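Local structure of hypothetical protein CG14615-PA (1SQH) at residues Y201-L212 with W225-M236. The protein is uncharacterized but belongs to the acetyltransferase (GNAT-like) clan and may act as a glycine N-acyltransferase. Sequence-based numbering, arbitrary orientation.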
loop_
_atom_site.group_PDB
_atom_site.type_symbol
_atom_site.label_atom_id
_atom_site.label_comp_id
_atom_site.label_asym_id
_atom_site.label_seq_id
_atom_site.Cartn_x
_atom_site.Cartn_y
_atom_site.Cartn_z
ATOM N N TYR A 201 -6.533 -10.940 4.597
ATOM C CA TYR A 201 -5.813 -9.666 4.636
ATOM C C TYR A 201 -6.871 -8.603 4.895
ATOM O O TYR A 201 -6.731 -7.785 5.803
ATOM C CB TYR A 201 -5.125 -9.379 3.296
ATOM C CG TYR A 201 -4.588 -7.960 3.146
ATOM C CD1 TYR A 201 -3.913 -7.327 4.190
ATOM C CD2 TYR A 201 -4.698 -7.274 1.932
ATOM C CE1 TYR A 201 -3.357 -6.048 4.030
ATOM C CE2 TYR A 201 -4.144 -5.996 1.759
ATOM C CZ TYR A 201 -3.475 -5.393 2.810
ATOM O OH TYR A 201 -2.900 -4.150 2.644
ATOM N N LEU A 202 -7.941 -8.630 4.101
ATOM C CA LEU A 202 -9.019 -7.660 4.272
ATOM C C LEU A 202 -9.590 -7.700 5.697
ATOM O O LEU A 202 -9.903 -6.658 6.281
ATOM C CB LEU A 202 -10.124 -7.902 3.237
ATOM C CG LEU A 202 -10.041 -7.085 1.934
ATOM C CD1 LEU A 202 -8.654 -7.168 1.355
ATOM C CD2 LEU A 202 -11.059 -7.600 0.926
ATOM N N GLN A 203 -9.710 -8.903 6.258
ATOM C CA GLN A 203 -10.229 -9.055 7.615
ATOM C C GLN A 203 -9.289 -8.409 8.643
ATOM O O GLN A 203 -9.738 -7.858 9.660
ATOM C CB GLN A 203 -10.458 -10.542 7.927
ATOM C CG GLN A 203 -11.886 -11.000 7.630
ATOM C CD GLN A 203 -12.031 -12.510 7.530
ATOM O OE1 GLN A 203 -11.307 -13.260 8.184
ATOM N NE2 GLN A 203 -12.985 -12.963 6.717
ATOM N N ALA A 204 -7.986 -8.467 8.372
ATOM C CA ALA A 204 -7.009 -7.853 9.268
ATOM C C ALA A 204 -7.145 -6.323 9.186
ATOM O O ALA A 204 -7.093 -5.623 10.210
ATOM C CB ALA A 204 -5.590 -8.280 8.881
ATOM N N LEU A 205 -7.332 -5.818 7.964
ATOM C CA LEU A 205 -7.491 -4.385 7.727
ATOM C C LEU A 205 -8.742 -3.782 8.370
ATOM O O LEU A 205 -8.713 -2.652 8.864
ATOM C CB LEU A 205 -7.504 -4.096 6.222
ATOM C CG LEU A 205 -6.145 -4.073 5.517
ATOM C CD1 LEU A 205 -6.324 -3.925 4.010
ATOM C CD2 LEU A 205 -5.328 -2.916 6.073
ATOM N N VAL A 206 -9.853 -4.510 8.356
ATOM C CA VAL A 206 -11.057 -3.966 8.966
ATOM C C VAL A 206 -10.831 -3.920 10.467
ATOM O O VAL A 206 -11.419 -3.105 11.168
ATOM C CB VAL A 206 -12.310 -4.826 8.652
ATOM C CG1 VAL A 206 -12.082 -6.250 9.085
ATOM C CG2 VAL A 206 -13.532 -4.251 9.369
ATOM N N ARG A 207 -9.940 -4.775 10.953
ATOM C CA ARG A 207 -9.662 -4.821 12.381
ATOM C C ARG A 207 -8.689 -3.756 12.886
ATOM O O ARG A 207 -8.977 -3.059 13.869
ATOM C CB ARG A 207 -9.130 -6.205 12.778
ATOM C CG ARG A 207 -8.843 -6.326 14.266
ATOM C CD ARG A 207 -8.312 -7.692 14.656
ATOM N NE ARG A 207 -8.007 -7.729 16.085
ATOM C CZ ARG A 207 -7.415 -8.745 16.706
ATOM N NH1 ARG A 207 -7.053 -9.823 16.022
ATOM N NH2 ARG A 207 -7.189 -8.682 18.011
ATOM N N PHE A 208 -7.547 -3.628 12.212
ATOM C CA PHE A 208 -6.512 -2.680 12.621
ATOM C C PHE A 208 -6.399 -1.360 11.871
ATOM O O PHE A 208 -5.682 -0.452 12.314
ATOM C CB PHE A 208 -5.172 -3.398 12.611
ATOM C CG PHE A 208 -5.048 -4.408 13.699
ATOM C CD1 PHE A 208 -4.911 -3.998 15.023
ATOM C CD2 PHE A 208 -5.131 -5.767 13.423
ATOM C CE1 PHE A 208 -4.856 -4.929 16.057
ATOM C CE2 PHE A 208 -5.079 -6.705 14.453
ATOM C CZ PHE A 208 -4.943 -6.282 15.769
ATOM N N ASN A 209 -7.096 -1.242 10.746
ATOM C CA ASN A 209 -7.060 -0.011 9.960
ATOM C C ASN A 209 -8.434 0.649 9.969
ATOM O O ASN A 209 -9.427 0.035 10.379
ATOM C CB ASN A 209 -6.648 -0.330 8.512
ATOM C CG ASN A 209 -5.271 0.225 8.152
ATOM O OD1 ASN A 209 -4.444 0.496 9.029
ATOM N ND2 ASN A 209 -5.019 0.387 6.859
ATOM N N LYS A 210 -8.502 1.903 9.531
ATOM C CA LYS A 210 -9.799 2.575 9.457
ATOM C C LYS A 210 -10.473 2.133 8.154
ATOM O O LYS A 210 -9.799 1.749 7.194
ATOM C CB LYS A 210 -9.640 4.102 9.465
ATOM C CG LYS A 210 -9.150 4.673 10.791
ATOM C CD LYS A 210 -9.077 6.196 10.736
ATOM C CE LYS A 210 -8.370 6.790 11.958
ATOM N NZ LYS A 210 -9.186 6.767 13.201
ATOM N N SER A 211 -11.803 2.164 8.141
ATOM C CA SER A 211 -12.578 1.787 6.965
ATOM C C SER A 211 -13.937 2.484 7.017
ATOM O O SER A 211 -14.341 2.992 8.066
ATOM C CB SER A 211 -12.774 0.274 6.921
ATOM O OG SER A 211 -13.539 -0.160 8.028
ATOM N N LEU A 212 -14.630 2.531 5.883
ATOM C CA LEU A 212 -15.942 3.161 5.827
ATOM C C LEU A 212 -16.840 2.460 4.827
ATOM O O LEU A 212 -16.424 2.151 3.712
ATOM C CB LEU A 212 -15.822 4.642 5.455
ATOM C CG LEU A 212 -15.400 5.635 6.542
ATOM C CD1 LEU A 212 -15.468 7.065 5.999
ATOM C CD2 LEU A 212 -16.324 5.505 7.740
ATOM N N TRP A 225 -17.754 1.153 -0.315
ATOM C CA TRP A 225 -16.803 1.144 0.793
ATOM C C TRP A 225 -15.437 1.735 0.434
ATOM O O TRP A 225 -15.099 1.895 -0.739
ATOM C CB TRP A 225 -16.634 -0.298 1.292
ATOM C CG TRP A 225 -16.324 -1.248 0.176
ATOM C CD1 TRP A 225 -15.105 -1.466 -0.399
ATOM C CD2 TRP A 225 -17.268 -2.006 -0.588
ATOM N NE1 TRP A 225 -15.230 -2.306 -1.482
ATOM C CE2 TRP A 225 -16.548 -2.651 -1.620
ATOM C CE3 TRP A 225 -18.653 -2.197 -0.505
ATOM C CZ2 TRP A 225 -17.173 -3.475 -2.567
ATOM C CZ3 TRP A 225 -19.276 -3.015 -1.448
ATOM C CH2 TRP A 225 -18.531 -3.643 -2.465
ATOM N N ILE A 226 -14.658 2.051 1.463
ATOM C CA ILE A 226 -13.332 2.622 1.287
ATOM C C ILE A 226 -12.492 2.161 2.484
ATOM O O ILE A 226 -12.997 2.045 3.601
ATOM C CB ILE A 226 -13.426 4.177 1.203
ATOM C CG1 ILE A 226 -12.186 4.759 0.517
ATOM C CG2 ILE A 226 -13.594 4.773 2.595
ATOM C CD1 ILE A 226 -11.002 4.877 1.416
ATOM N N PHE A 227 -11.217 1.876 2.241
ATOM C CA PHE A 227 -10.320 1.399 3.297
ATOM C C PHE A 227 -9.144 2.330 3.515
ATOM O O PHE A 227 -8.869 3.201 2.685
ATOM C CB PHE A 227 -9.684 0.060 2.915
ATOM C CG PHE A 227 -10.557 -1.127 3.109
ATOM C CD1 PHE A 227 -11.511 -1.474 2.155
ATOM C CD2 PHE A 227 -10.382 -1.945 4.227
ATOM C CE1 PHE A 227 -12.278 -2.628 2.307
ATOM C CE2 PHE A 227 -11.143 -3.102 4.396
ATOM C CZ PHE A 227 -12.092 -3.449 3.435
ATOM N N GLN A 228 -8.446 2.132 4.634
ATOM C CA GLN A 228 -7.215 2.869 4.880
ATOM C C GLN A 228 -6.261 1.836 4.281
ATOM O O GLN A 228 -6.506 0.641 4.424
ATOM C CB GLN A 228 -6.920 3.023 6.372
ATOM C CG GLN A 228 -5.649 3.841 6.624
ATOM C CD GLN A 228 -5.477 4.236 8.077
ATOM O OE1 GLN A 228 -4.764 5.193 8.389
ATOM N NE2 GLN A 228 -6.117 3.502 8.971
ATOM N N ASN A 229 -5.188 2.257 3.621
ATOM C CA ASN A 229 -4.302 1.271 2.999
ATOM C C ASN A 229 -2.957 1.042 3.681
ATOM O O ASN A 229 -2.727 1.512 4.799
ATOM C CB ASN A 229 -4.092 1.626 1.519
ATOM C CG ASN A 229 -3.230 2.850 1.322
ATOM O OD1 ASN A 229 -2.801 3.494 2.281
ATOM N ND2 ASN A 229 -2.960 3.176 0.065
ATOM N N ASP A 230 -2.067 0.313 3.009
ATOM C CA ASP A 230 -0.765 0.014 3.586
ATOM C C ASP A 230 0.229 1.177 3.533
ATOM O O ASP A 230 1.428 1.004 3.771
ATOM C CB ASP A 230 -0.170 -1.262 2.959
ATOM C CG ASP A 230 -0.296 -1.303 1.432
ATOM O OD1 ASP A 230 -0.965 -0.429 0.835
ATOM O OD2 ASP A 230 0.278 -2.237 0.826
ATOM N N PHE A 231 -0.286 2.364 3.227
ATOM C CA PHE A 231 0.515 3.581 3.196
ATOM C C PHE A 231 -0.209 4.587 4.099
ATOM O O PHE A 231 0.087 5.787 4.086
ATOM C CB PHE A 231 0.624 4.156 1.775
ATOM C CG PHE A 231 1.575 3.403 0.883
ATOM C CD1 PHE A 231 1.142 2.297 0.154
ATOM C CD2 PHE A 231 2.914 3.797 0.787
ATOM C CE1 PHE A 231 2.029 1.582 -0.665
ATOM C CE2 PHE A 231 3.816 3.096 -0.019
ATOM C CZ PHE A 231 3.373 1.983 -0.755
ATOM N N SER A 232 -1.160 4.065 4.877
ATOM C CA SER A 232 -1.976 4.851 5.808
ATOM C C SER A 232 -2.844 5.859 5.084
ATOM O O SER A 232 -3.415 6.763 5.701
ATOM C CB SER A 232 -1.097 5.570 6.834
ATOM O OG SER A 232 -0.467 4.631 7.682
ATOM N N GLY A 233 -2.939 5.687 3.767
ATOM C CA GLY A 233 -3.747 6.560 2.937
ATOM C C GLY A 233 -5.038 5.870 2.533
ATOM O O GLY A 233 -5.516 4.983 3.236
ATOM N N LEU A 234 -5.594 6.259 1.391
ATOM C CA LEU A 234 -6.850 5.682 0.906
ATOM C C LEU A 234 -6.632 4.521 -0.041
ATOM O O LEU A 234 -5.678 4.519 -0.817
ATOM C CB LEU A 234 -7.686 6.737 0.171
ATOM C CG LEU A 234 -8.639 7.684 0.906
ATOM C CD1 LEU A 234 -8.011 8.207 2.180
ATOM C CD2 LEU A 234 -9.018 8.826 -0.039
ATOM N N GLY A 235 -7.538 3.549 0.009
ATOM C CA GLY A 235 -7.436 2.408 -0.883
ATOM C C GLY A 235 -8.715 1.592 -1.038
ATOM O O GLY A 235 -9.663 1.734 -0.264
HETATM N N MSE A 236 -8.722 0.740 -2.062
HETATM C CA MSE A 236 -9.835 -0.157 -2.356
HETATM C C MSE A 236 -11.213 0.487 -2.384
HETATM O O MSE A 236 -12.197 -0.113 -1.934
HETATM C CB MSE A 236 -9.835 -1.302 -1.348
HETATM C CG MSE A 236 -8.617 -2.189 -1.450
HETATM SE SE MSE A 236 -8.115 -2.899 0.265
HETATM C CE MSE A 236 -7.016 -1.386 0.833
#
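Asn-209, just past the end of helix 199-208, turns its side-chain amide onto the backbone of Gln-228 and Asn-229. This is the helix-to-hairpin junction of an acetyltransferase-like fold. The chain leaves the helix and enters strand 211-216, which pairs antiparallel with strand 222-228. ND2 of Asn-209 makes a weak hydrogen bond to Gln-228 O (2.9 Å) and a second hydrogen bond to Asn-229 O (3.3 Å). Asn-229 O lies in the amide plane of Asn-209, yet ND2 stands above the carbonyl plane of Asn-229. Ser-232 N reaches the same oxygen from the opposite face. Asn-209 OD1 accepts a hydrogen bond from Trp-45 NE1 of helix 34-51, so both ends of the amide are held. With an alanine here, Trp-45 NE1 would probably lose this acceptor, and the turn after Gln-228 would be less firmly tied to the helix end.

Helix segment 201-208 crosses strand 225-228 at 78°. Leu-205 sets its CB 4.1 Å from Phe-227 CD2, oblique to the ring. Phe-227 CG lies anti to its carbonyl carbon (chi1 -79°), and the ring end leans toward the helix. Leu-202 CG approaches the ring at CZ. Leu-205 CD1 meets CE of selenomethionine Met-236 at 4.1 Å and also lies over one face of the Tyr-201 ring, offset toward its rim. On the other face of the hairpin, Leu-212 CB packs on Ile-226 CG2 (3.6 Å), with helix 248-263 against both residues. These two residues form a hydrogen-bonded pair: Leu-212 N donates to Ile-226 O at 2.8 Å, and Ile-226 N returns a hydrogen bond to Leu-212 O at 2.9 Å.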